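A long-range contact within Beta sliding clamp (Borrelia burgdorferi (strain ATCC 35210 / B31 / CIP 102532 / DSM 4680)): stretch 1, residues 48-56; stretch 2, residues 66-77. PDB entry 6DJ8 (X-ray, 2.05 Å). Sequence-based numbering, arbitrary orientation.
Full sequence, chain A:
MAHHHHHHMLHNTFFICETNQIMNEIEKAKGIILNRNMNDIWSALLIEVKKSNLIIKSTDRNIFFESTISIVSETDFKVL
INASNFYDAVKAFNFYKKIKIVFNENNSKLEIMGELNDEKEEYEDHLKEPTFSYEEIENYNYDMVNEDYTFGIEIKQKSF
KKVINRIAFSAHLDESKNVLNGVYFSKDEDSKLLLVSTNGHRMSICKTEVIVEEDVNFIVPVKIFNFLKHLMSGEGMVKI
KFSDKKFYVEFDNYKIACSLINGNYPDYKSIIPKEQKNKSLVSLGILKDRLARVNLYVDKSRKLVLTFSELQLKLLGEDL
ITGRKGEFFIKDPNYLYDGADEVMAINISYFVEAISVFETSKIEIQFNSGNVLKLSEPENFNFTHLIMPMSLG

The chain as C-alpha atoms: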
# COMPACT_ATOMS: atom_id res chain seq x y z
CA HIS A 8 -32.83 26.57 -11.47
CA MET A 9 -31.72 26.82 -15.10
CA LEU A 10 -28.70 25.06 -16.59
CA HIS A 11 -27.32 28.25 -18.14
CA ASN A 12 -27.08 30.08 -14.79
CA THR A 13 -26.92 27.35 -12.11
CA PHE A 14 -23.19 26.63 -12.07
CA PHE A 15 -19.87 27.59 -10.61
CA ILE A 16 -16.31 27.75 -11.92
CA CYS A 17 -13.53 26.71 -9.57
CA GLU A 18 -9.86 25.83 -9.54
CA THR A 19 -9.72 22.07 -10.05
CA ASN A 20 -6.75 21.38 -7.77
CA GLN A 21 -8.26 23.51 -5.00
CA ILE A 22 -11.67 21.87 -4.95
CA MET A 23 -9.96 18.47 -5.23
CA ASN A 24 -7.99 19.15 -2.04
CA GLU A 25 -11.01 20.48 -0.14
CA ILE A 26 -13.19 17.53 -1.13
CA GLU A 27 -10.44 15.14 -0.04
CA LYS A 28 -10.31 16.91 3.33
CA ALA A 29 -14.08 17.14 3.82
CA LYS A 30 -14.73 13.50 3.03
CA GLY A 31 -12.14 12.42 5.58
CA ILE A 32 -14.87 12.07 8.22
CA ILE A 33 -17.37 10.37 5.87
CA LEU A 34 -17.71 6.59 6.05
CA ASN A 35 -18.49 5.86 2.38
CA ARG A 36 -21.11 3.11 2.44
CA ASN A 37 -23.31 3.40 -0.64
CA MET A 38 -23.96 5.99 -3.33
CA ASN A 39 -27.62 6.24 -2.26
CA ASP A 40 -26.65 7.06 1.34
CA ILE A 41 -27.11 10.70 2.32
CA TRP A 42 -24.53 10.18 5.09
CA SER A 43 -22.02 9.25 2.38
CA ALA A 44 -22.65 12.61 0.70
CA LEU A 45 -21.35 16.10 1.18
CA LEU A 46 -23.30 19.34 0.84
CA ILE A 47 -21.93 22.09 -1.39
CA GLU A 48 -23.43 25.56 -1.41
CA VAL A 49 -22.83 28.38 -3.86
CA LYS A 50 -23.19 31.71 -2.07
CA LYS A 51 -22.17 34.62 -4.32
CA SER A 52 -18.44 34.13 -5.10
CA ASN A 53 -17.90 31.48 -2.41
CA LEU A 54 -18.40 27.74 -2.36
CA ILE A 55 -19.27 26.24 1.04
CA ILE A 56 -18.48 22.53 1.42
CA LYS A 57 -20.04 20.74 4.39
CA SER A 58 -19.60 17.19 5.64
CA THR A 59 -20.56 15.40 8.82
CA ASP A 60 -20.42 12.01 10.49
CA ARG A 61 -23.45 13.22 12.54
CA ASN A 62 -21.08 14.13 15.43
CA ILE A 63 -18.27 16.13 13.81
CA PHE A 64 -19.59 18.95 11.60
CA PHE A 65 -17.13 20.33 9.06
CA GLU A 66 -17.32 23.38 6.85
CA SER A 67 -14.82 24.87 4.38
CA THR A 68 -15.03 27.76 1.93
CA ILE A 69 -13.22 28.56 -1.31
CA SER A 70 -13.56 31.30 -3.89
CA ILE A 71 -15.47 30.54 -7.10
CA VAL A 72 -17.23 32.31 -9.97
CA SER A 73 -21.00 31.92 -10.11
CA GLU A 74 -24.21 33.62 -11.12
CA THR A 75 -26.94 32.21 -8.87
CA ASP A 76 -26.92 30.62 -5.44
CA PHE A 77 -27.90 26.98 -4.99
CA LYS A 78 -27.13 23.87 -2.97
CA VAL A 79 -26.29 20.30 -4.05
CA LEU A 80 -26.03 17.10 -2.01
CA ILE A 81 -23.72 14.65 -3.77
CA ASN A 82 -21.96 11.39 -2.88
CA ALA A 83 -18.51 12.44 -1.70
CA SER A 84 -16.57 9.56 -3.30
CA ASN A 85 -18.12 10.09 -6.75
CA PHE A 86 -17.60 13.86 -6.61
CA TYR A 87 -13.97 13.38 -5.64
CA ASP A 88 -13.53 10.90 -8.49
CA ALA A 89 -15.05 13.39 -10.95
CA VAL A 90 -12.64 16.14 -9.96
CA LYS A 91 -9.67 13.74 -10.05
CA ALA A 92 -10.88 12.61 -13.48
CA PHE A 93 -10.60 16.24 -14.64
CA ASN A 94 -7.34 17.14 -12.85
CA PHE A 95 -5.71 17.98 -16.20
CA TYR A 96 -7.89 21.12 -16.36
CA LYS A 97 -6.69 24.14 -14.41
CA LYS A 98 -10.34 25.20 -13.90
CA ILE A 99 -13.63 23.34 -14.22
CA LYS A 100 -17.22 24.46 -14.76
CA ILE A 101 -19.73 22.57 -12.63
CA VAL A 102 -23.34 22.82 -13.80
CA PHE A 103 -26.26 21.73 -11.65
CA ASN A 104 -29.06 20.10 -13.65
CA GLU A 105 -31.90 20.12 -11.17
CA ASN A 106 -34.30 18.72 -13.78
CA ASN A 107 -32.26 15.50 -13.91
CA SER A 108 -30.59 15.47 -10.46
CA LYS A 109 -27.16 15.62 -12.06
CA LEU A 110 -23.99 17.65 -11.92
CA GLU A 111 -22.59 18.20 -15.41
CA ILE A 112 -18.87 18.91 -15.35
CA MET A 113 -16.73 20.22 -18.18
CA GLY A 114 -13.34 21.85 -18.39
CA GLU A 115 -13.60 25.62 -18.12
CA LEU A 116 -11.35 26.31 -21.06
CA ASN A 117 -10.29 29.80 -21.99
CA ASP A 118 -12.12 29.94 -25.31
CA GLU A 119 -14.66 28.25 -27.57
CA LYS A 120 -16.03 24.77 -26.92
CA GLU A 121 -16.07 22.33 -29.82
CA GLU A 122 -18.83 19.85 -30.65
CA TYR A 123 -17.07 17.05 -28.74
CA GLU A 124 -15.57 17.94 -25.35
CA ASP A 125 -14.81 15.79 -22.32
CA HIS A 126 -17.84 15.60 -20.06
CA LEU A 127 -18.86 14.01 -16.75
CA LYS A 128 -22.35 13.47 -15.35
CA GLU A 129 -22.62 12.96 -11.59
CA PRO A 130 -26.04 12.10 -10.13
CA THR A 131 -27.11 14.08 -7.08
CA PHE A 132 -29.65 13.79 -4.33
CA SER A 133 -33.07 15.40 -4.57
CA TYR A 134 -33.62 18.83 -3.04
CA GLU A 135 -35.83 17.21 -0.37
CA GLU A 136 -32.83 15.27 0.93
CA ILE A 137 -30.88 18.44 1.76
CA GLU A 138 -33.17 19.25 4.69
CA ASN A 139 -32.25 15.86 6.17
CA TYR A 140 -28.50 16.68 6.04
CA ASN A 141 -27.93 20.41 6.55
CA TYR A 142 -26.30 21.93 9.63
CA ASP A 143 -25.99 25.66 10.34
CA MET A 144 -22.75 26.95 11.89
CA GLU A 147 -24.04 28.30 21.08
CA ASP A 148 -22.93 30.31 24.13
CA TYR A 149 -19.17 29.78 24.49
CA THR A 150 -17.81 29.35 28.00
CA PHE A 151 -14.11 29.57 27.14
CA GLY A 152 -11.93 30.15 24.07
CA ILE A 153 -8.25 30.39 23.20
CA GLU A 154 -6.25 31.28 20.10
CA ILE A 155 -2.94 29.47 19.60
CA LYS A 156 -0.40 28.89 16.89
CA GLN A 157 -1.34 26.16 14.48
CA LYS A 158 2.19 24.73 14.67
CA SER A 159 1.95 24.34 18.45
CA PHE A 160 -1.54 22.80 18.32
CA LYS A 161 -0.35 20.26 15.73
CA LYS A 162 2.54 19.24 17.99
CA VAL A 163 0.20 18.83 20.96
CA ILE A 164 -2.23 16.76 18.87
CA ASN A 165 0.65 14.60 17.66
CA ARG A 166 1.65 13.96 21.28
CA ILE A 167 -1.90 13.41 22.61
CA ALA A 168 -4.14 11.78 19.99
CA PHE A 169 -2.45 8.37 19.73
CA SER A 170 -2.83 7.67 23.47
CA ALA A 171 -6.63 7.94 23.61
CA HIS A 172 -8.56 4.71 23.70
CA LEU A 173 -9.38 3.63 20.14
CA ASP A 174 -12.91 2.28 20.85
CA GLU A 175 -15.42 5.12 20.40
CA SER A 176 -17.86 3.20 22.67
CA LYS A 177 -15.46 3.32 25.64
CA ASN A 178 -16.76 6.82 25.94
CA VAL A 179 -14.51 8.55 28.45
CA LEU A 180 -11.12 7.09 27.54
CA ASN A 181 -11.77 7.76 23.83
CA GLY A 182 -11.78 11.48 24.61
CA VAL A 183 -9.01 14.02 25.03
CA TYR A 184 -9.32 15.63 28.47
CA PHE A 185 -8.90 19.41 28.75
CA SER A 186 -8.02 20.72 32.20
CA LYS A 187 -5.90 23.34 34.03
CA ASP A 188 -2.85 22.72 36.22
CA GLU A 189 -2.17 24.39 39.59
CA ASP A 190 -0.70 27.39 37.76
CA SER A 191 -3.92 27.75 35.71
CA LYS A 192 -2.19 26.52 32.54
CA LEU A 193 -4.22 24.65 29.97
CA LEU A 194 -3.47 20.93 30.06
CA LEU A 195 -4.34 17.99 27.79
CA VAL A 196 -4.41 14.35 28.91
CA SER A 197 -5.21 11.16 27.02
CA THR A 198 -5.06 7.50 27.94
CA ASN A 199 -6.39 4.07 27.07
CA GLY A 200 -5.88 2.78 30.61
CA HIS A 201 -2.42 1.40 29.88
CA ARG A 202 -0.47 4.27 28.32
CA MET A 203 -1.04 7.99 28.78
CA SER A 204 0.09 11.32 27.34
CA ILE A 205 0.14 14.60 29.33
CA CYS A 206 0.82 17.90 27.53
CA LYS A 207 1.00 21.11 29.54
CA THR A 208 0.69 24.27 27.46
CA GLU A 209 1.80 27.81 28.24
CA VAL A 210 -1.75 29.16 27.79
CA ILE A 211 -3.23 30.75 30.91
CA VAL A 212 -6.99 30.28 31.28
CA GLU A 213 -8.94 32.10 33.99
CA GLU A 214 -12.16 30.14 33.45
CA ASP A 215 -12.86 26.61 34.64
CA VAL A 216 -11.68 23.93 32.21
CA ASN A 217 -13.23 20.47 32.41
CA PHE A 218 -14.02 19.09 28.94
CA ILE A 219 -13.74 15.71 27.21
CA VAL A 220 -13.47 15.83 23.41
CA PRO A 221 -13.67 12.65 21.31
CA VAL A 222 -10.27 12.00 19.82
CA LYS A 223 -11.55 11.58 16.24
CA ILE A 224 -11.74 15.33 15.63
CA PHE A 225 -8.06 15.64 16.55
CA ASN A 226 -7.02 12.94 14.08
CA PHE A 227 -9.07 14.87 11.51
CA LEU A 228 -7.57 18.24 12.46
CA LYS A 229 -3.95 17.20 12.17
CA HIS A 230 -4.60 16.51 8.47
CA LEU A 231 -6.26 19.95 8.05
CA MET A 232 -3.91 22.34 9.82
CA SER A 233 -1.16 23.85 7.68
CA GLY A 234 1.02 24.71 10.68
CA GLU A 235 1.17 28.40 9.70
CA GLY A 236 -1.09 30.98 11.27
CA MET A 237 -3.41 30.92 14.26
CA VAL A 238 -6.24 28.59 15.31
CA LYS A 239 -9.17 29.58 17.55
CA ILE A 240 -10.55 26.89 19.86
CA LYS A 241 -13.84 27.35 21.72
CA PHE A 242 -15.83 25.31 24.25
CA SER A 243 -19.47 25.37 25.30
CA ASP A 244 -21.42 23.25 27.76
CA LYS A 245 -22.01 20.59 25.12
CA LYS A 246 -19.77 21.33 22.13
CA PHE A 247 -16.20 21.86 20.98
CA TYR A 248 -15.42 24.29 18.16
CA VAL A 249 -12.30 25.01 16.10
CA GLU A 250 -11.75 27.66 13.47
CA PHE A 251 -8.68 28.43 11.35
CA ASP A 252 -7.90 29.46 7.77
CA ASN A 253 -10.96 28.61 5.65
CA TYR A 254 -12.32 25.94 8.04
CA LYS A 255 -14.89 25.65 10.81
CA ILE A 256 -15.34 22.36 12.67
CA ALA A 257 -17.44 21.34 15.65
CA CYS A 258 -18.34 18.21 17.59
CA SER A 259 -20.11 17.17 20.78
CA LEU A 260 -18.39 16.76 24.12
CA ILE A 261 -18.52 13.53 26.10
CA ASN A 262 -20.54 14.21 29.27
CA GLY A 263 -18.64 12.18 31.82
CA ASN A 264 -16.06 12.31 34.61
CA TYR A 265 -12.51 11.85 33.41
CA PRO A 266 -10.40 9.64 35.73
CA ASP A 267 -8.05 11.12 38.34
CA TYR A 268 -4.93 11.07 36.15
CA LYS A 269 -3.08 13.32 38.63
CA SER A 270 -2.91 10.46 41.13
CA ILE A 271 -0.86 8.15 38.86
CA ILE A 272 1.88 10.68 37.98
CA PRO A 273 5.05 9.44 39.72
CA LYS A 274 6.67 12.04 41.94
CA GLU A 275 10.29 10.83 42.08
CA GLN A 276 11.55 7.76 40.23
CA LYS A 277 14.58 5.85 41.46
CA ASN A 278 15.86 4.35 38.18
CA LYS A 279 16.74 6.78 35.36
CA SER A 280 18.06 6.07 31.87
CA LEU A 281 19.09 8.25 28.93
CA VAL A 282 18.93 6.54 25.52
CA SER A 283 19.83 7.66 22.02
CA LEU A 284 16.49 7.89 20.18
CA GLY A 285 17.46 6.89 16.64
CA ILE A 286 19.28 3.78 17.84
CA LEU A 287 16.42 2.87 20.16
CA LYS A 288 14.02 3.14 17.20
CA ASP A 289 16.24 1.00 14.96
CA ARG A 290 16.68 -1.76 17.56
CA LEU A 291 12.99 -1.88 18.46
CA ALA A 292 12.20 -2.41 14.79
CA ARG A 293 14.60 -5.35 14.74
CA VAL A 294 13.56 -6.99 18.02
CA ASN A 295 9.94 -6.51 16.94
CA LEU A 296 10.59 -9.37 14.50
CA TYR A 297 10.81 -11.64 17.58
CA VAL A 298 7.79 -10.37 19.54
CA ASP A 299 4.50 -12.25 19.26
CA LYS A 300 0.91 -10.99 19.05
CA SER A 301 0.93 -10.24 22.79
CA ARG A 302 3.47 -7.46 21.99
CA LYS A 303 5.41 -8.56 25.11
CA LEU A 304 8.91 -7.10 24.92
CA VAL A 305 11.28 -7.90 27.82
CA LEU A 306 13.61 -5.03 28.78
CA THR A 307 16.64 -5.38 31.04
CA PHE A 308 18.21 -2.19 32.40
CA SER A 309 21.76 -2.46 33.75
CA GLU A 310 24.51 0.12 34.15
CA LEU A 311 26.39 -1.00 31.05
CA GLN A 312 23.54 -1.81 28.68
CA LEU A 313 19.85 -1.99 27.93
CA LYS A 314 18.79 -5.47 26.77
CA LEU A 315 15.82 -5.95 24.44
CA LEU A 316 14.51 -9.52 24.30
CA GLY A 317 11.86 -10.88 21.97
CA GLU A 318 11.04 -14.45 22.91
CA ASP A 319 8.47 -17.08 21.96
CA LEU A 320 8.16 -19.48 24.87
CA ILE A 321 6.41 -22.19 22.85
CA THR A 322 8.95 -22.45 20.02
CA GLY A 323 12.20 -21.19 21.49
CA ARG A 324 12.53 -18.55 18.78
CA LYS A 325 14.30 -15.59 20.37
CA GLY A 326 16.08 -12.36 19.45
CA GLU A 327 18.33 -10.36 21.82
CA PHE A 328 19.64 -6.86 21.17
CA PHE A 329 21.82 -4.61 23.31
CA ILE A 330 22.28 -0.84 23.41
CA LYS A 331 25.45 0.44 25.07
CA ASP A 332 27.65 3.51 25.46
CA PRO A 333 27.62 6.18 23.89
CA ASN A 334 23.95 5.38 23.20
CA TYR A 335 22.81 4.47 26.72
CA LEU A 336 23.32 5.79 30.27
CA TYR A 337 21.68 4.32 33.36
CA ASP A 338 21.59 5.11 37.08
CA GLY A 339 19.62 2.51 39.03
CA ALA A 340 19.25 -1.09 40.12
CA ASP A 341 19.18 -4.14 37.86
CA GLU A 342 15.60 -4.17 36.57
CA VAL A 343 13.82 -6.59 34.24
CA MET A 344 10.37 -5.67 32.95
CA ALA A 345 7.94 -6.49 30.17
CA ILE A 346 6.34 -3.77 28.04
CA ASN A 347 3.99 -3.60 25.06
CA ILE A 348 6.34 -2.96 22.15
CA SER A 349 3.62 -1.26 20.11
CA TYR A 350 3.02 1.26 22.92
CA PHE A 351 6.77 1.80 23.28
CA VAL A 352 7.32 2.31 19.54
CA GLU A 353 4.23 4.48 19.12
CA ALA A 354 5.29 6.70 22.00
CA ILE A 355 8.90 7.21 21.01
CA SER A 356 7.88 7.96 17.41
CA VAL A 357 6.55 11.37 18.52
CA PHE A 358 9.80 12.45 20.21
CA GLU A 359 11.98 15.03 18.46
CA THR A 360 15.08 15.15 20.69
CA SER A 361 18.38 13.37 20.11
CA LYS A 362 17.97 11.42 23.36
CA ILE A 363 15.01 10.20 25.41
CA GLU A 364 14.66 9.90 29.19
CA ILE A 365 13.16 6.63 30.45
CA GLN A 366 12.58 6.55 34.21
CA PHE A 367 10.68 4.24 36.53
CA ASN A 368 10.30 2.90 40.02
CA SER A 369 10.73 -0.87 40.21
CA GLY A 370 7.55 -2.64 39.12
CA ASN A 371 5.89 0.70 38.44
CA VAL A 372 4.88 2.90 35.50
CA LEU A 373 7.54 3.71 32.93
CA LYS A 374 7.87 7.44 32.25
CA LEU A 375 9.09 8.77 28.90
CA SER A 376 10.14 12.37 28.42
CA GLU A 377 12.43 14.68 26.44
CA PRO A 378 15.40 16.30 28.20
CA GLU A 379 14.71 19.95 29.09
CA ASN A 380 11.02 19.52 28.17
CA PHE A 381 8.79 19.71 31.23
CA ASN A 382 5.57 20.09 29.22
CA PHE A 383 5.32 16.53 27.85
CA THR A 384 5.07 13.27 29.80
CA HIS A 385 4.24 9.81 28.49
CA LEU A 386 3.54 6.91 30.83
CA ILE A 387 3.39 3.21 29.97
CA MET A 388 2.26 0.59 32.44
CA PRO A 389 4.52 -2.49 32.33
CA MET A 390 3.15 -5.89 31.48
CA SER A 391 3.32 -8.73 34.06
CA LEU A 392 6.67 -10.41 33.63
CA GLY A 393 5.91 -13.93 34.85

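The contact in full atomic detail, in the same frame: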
# COMPACT_ATOMS: atom_id res chain seq x y z
N GLU A 48 -22.55 24.41 -1.27
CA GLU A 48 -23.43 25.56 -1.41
C GLU A 48 -22.69 26.66 -2.14
O GLU A 48 -21.56 26.99 -1.78
CB GLU A 48 -23.92 26.07 -0.05
CG GLU A 48 -24.48 27.47 -0.15
CD GLU A 48 -25.11 27.96 1.15
OE1 GLU A 48 -24.71 27.49 2.23
OE2 GLU A 48 -26.01 28.82 1.06
N VAL A 49 -23.32 27.18 -3.19
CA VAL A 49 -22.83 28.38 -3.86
C VAL A 49 -23.49 29.57 -3.21
O VAL A 49 -24.72 29.68 -3.18
CB VAL A 49 -23.13 28.34 -5.36
CG1 VAL A 49 -22.87 29.70 -5.97
CG2 VAL A 49 -22.30 27.27 -6.04
N LYS A 50 -22.68 30.49 -2.68
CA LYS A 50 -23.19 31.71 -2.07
C LYS A 50 -22.34 32.86 -2.61
O LYS A 50 -21.23 33.10 -2.13
CB LYS A 50 -23.15 31.63 -0.55
CG LYS A 50 -23.85 32.80 0.15
CD LYS A 50 -23.79 32.67 1.66
CE LYS A 50 -24.60 31.47 2.15
NZ LYS A 50 -24.77 31.47 3.63
N LYS A 51 -22.88 33.55 -3.61
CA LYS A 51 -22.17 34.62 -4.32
C LYS A 51 -20.86 34.03 -4.85
O LYS A 51 -20.90 32.98 -5.53
CB LYS A 51 -22.02 35.83 -3.39
N SER A 52 -19.71 34.61 -4.56
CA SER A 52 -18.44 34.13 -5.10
C SER A 52 -17.74 33.14 -4.17
O SER A 52 -16.52 32.95 -4.28
CB SER A 52 -17.53 35.32 -5.40
OG SER A 52 -18.13 36.12 -6.41
N ASN A 53 -18.47 32.49 -3.28
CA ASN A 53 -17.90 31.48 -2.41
C ASN A 53 -18.63 30.16 -2.54
O ASN A 53 -19.85 30.12 -2.70
CB ASN A 53 -17.92 31.94 -0.95
CG ASN A 53 -17.08 33.18 -0.73
OD1 ASN A 53 -15.86 33.15 -0.91
ND2 ASN A 53 -17.72 34.26 -0.34
N LEU A 54 -17.87 29.08 -2.46
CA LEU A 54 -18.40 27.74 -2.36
C LEU A 54 -18.23 27.24 -0.93
O LEU A 54 -17.12 27.24 -0.40
CB LEU A 54 -17.67 26.80 -3.31
CG LEU A 54 -18.27 25.40 -3.39
CD1 LEU A 54 -19.57 25.42 -4.19
CD2 LEU A 54 -17.26 24.41 -3.97
N ILE A 55 -19.32 26.80 -0.31
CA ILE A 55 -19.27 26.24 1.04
C ILE A 55 -19.42 24.73 0.91
O ILE A 55 -20.41 24.25 0.34
CB ILE A 55 -20.36 26.80 1.95
CG1 ILE A 55 -20.35 28.34 1.97
CG2 ILE A 55 -20.19 26.23 3.33
CD1 ILE A 55 -19.02 28.94 2.25
N ILE A 56 -18.45 23.99 1.42
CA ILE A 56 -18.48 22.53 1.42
C ILE A 56 -18.70 22.07 2.86
O ILE A 56 -17.96 22.48 3.76
CB ILE A 56 -17.17 21.95 0.84
CG1 ILE A 56 -17.04 22.33 -0.63
CG2 ILE A 56 -17.12 20.43 1.01
CD1 ILE A 56 -15.64 22.16 -1.15
N GLU A 66 -16.96 22.43 7.88
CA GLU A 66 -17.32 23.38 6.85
C GLU A 66 -16.07 24.08 6.34
O GLU A 66 -15.23 24.52 7.14
CB GLU A 66 -18.34 24.38 7.42
CG GLU A 66 -18.34 25.72 6.75
CD GLU A 66 -19.51 26.58 7.17
OE1 GLU A 66 -19.49 27.78 6.83
OE2 GLU A 66 -20.43 26.06 7.84
N SER A 67 -15.93 24.16 5.02
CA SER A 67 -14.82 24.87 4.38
C SER A 67 -15.38 25.77 3.29
O SER A 67 -16.47 25.55 2.76
CB SER A 67 -13.80 23.91 3.77
OG SER A 67 -14.33 23.24 2.64
N THR A 68 -14.60 26.79 2.93
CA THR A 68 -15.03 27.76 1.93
C THR A 68 -13.88 28.07 1.00
O THR A 68 -12.72 28.19 1.43
CB THR A 68 -15.53 29.05 2.61
OG1 THR A 68 -15.91 29.99 1.60
CG2 THR A 68 -14.45 29.67 3.46
N ILE A 69 -14.19 28.19 -0.29
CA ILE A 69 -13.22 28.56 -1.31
C ILE A 69 -13.89 29.53 -2.27
O ILE A 69 -15.12 29.57 -2.41
CB ILE A 69 -12.69 27.34 -2.10
CG1 ILE A 69 -13.85 26.63 -2.81
CG2 ILE A 69 -11.93 26.40 -1.19
CD1 ILE A 69 -13.39 25.52 -3.79
N SER A 70 -13.06 30.32 -2.95
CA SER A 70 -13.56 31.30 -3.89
C SER A 70 -13.90 30.64 -5.22
O SER A 70 -13.17 29.76 -5.68
CB SER A 70 -12.52 32.40 -4.10
OG SER A 70 -12.38 33.17 -2.92
N ILE A 71 -15.01 31.06 -5.82
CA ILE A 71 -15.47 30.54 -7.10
C ILE A 71 -16.05 31.71 -7.90
O ILE A 71 -16.20 32.83 -7.40
CB ILE A 71 -16.55 29.45 -6.93
CG1 ILE A 71 -17.71 30.04 -6.11
CG2 ILE A 71 -15.95 28.18 -6.34
CD1 ILE A 71 -18.93 29.18 -6.04
N VAL A 72 -16.46 31.40 -9.13
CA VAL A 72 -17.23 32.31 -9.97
C VAL A 72 -18.60 31.67 -10.17
O VAL A 72 -18.69 30.47 -10.45
CB VAL A 72 -16.52 32.56 -11.31
CG1 VAL A 72 -17.43 33.33 -12.27
CG2 VAL A 72 -15.21 33.30 -11.07
N SER A 73 -19.66 32.46 -9.98
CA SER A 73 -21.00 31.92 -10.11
C SER A 73 -21.96 33.01 -10.57
O SER A 73 -21.59 34.17 -10.73
CB SER A 73 -21.48 31.33 -8.79
OG SER A 73 -21.79 32.39 -7.90
N GLU A 74 -23.21 32.62 -10.77
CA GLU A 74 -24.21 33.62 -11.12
C GLU A 74 -25.43 33.55 -10.22
O GLU A 74 -26.00 34.59 -9.90
CB GLU A 74 -24.67 33.46 -12.58
CG GLU A 74 -23.80 34.14 -13.60
CD GLU A 74 -24.18 33.77 -15.02
OE1 GLU A 74 -25.38 33.54 -15.29
OE2 GLU A 74 -23.26 33.68 -15.87
N THR A 75 -25.84 32.36 -9.81
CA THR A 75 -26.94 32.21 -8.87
C THR A 75 -26.48 31.32 -7.73
O THR A 75 -25.50 30.57 -7.85
CB THR A 75 -28.20 31.62 -9.52
OG1 THR A 75 -27.93 30.29 -9.99
CG2 THR A 75 -28.69 32.50 -10.67
N ASP A 76 -27.21 31.39 -6.63
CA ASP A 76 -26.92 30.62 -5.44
C ASP A 76 -27.76 29.35 -5.47
O ASP A 76 -28.91 29.37 -5.91
CB ASP A 76 -27.26 31.43 -4.18
CG ASP A 76 -26.37 32.65 -4.03
OD1 ASP A 76 -25.43 32.83 -4.84
OD2 ASP A 76 -26.62 33.45 -3.09
N PHE A 77 -27.18 28.25 -5.03
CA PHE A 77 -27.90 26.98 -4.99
C PHE A 77 -27.12 26.03 -4.11
O PHE A 77 -25.96 26.27 -3.78
CB PHE A 77 -28.08 26.39 -6.40
CG PHE A 77 -26.78 26.01 -7.08
CD1 PHE A 77 -26.04 26.95 -7.77
CD2 PHE A 77 -26.31 24.71 -7.03
CE1 PHE A 77 -24.85 26.60 -8.41
CE2 PHE A 77 -25.11 24.34 -7.65
CZ PHE A 77 -24.39 25.29 -8.34
O HOH W 1 -19.09 35.18 -9.13
O HOH W 2 -14.14 31.66 0.13

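This contact is an antiparallel β-sheet pairing, extended past the end of the regular ladder by hydrogen bonds that tie a tight turn to the chain wrapping around it. In the ladder, Leu54 and Ile69 form a hydrogen-bonded pair: Leu54 N donates to Ile69 O at 2.8 Å, and Ile69 N to Leu54 O at 3.1 Å. Two residues on, Ile56 N reaches Ser67 O and Ser67 N reaches Ile56 O, each at 2.9 Å. Between them, Ile55 and Thr68 make a non-hydrogen-bonded pair, where the alpha carbons draw in to 4.6 Å and Thr68 CA lies 3.2 Å from Leu54 O.

Side chains alternate between the two faces. Asn53, Ile55, Thr68 and Ser70 share the more exposed one, which suits its polar groups: a water bridges Asn53 OD1 (2.5 Å) and Thr68 OG1 (2.8 Å). Ile55 is the apolar member of this face, and its CD1 packs 3.3 Å from Thr68 OG1. The other face carries buried Val49, Leu54, Ile56, Ser67, Ile69 and Phe77, mostly apolar side chains that suit a face shielded from solvent. Here Leu54 CB meets Ile69 CG1 at 3.9 Å, and the small Ser67 places OG 3.6 Å from Ile56 CB.

Around the type II' turn from Lys50 to Asn53, the partner chain meets Lys51 N, Lys51 O and Ser52 O. Ile71 N donates to Ser52 O at 2.9 Å, a backbone bond. Side chains, rather than backbone atoms, supply the partners of Lys51 N and O: Ser73 OG donates to Lys51 O at 2.6 Å, and Asp76 OD1 accepts from Lys51 N at 2.9 Å. Ile71 packs against Leu54 and Val49: CG2 is 3.7 Å from Leu54 CB, and CD1, which also lies near Leu54, is 3.9 Å from Val49 CG2. Val49 CG2 also approaches Phe77 CE1 obliquely at 3.5 Å, and Val49 N donates to Phe77 O at 2.9 Å; the return bond, Phe77 N to Val49 O at 3.4 Å, is weak.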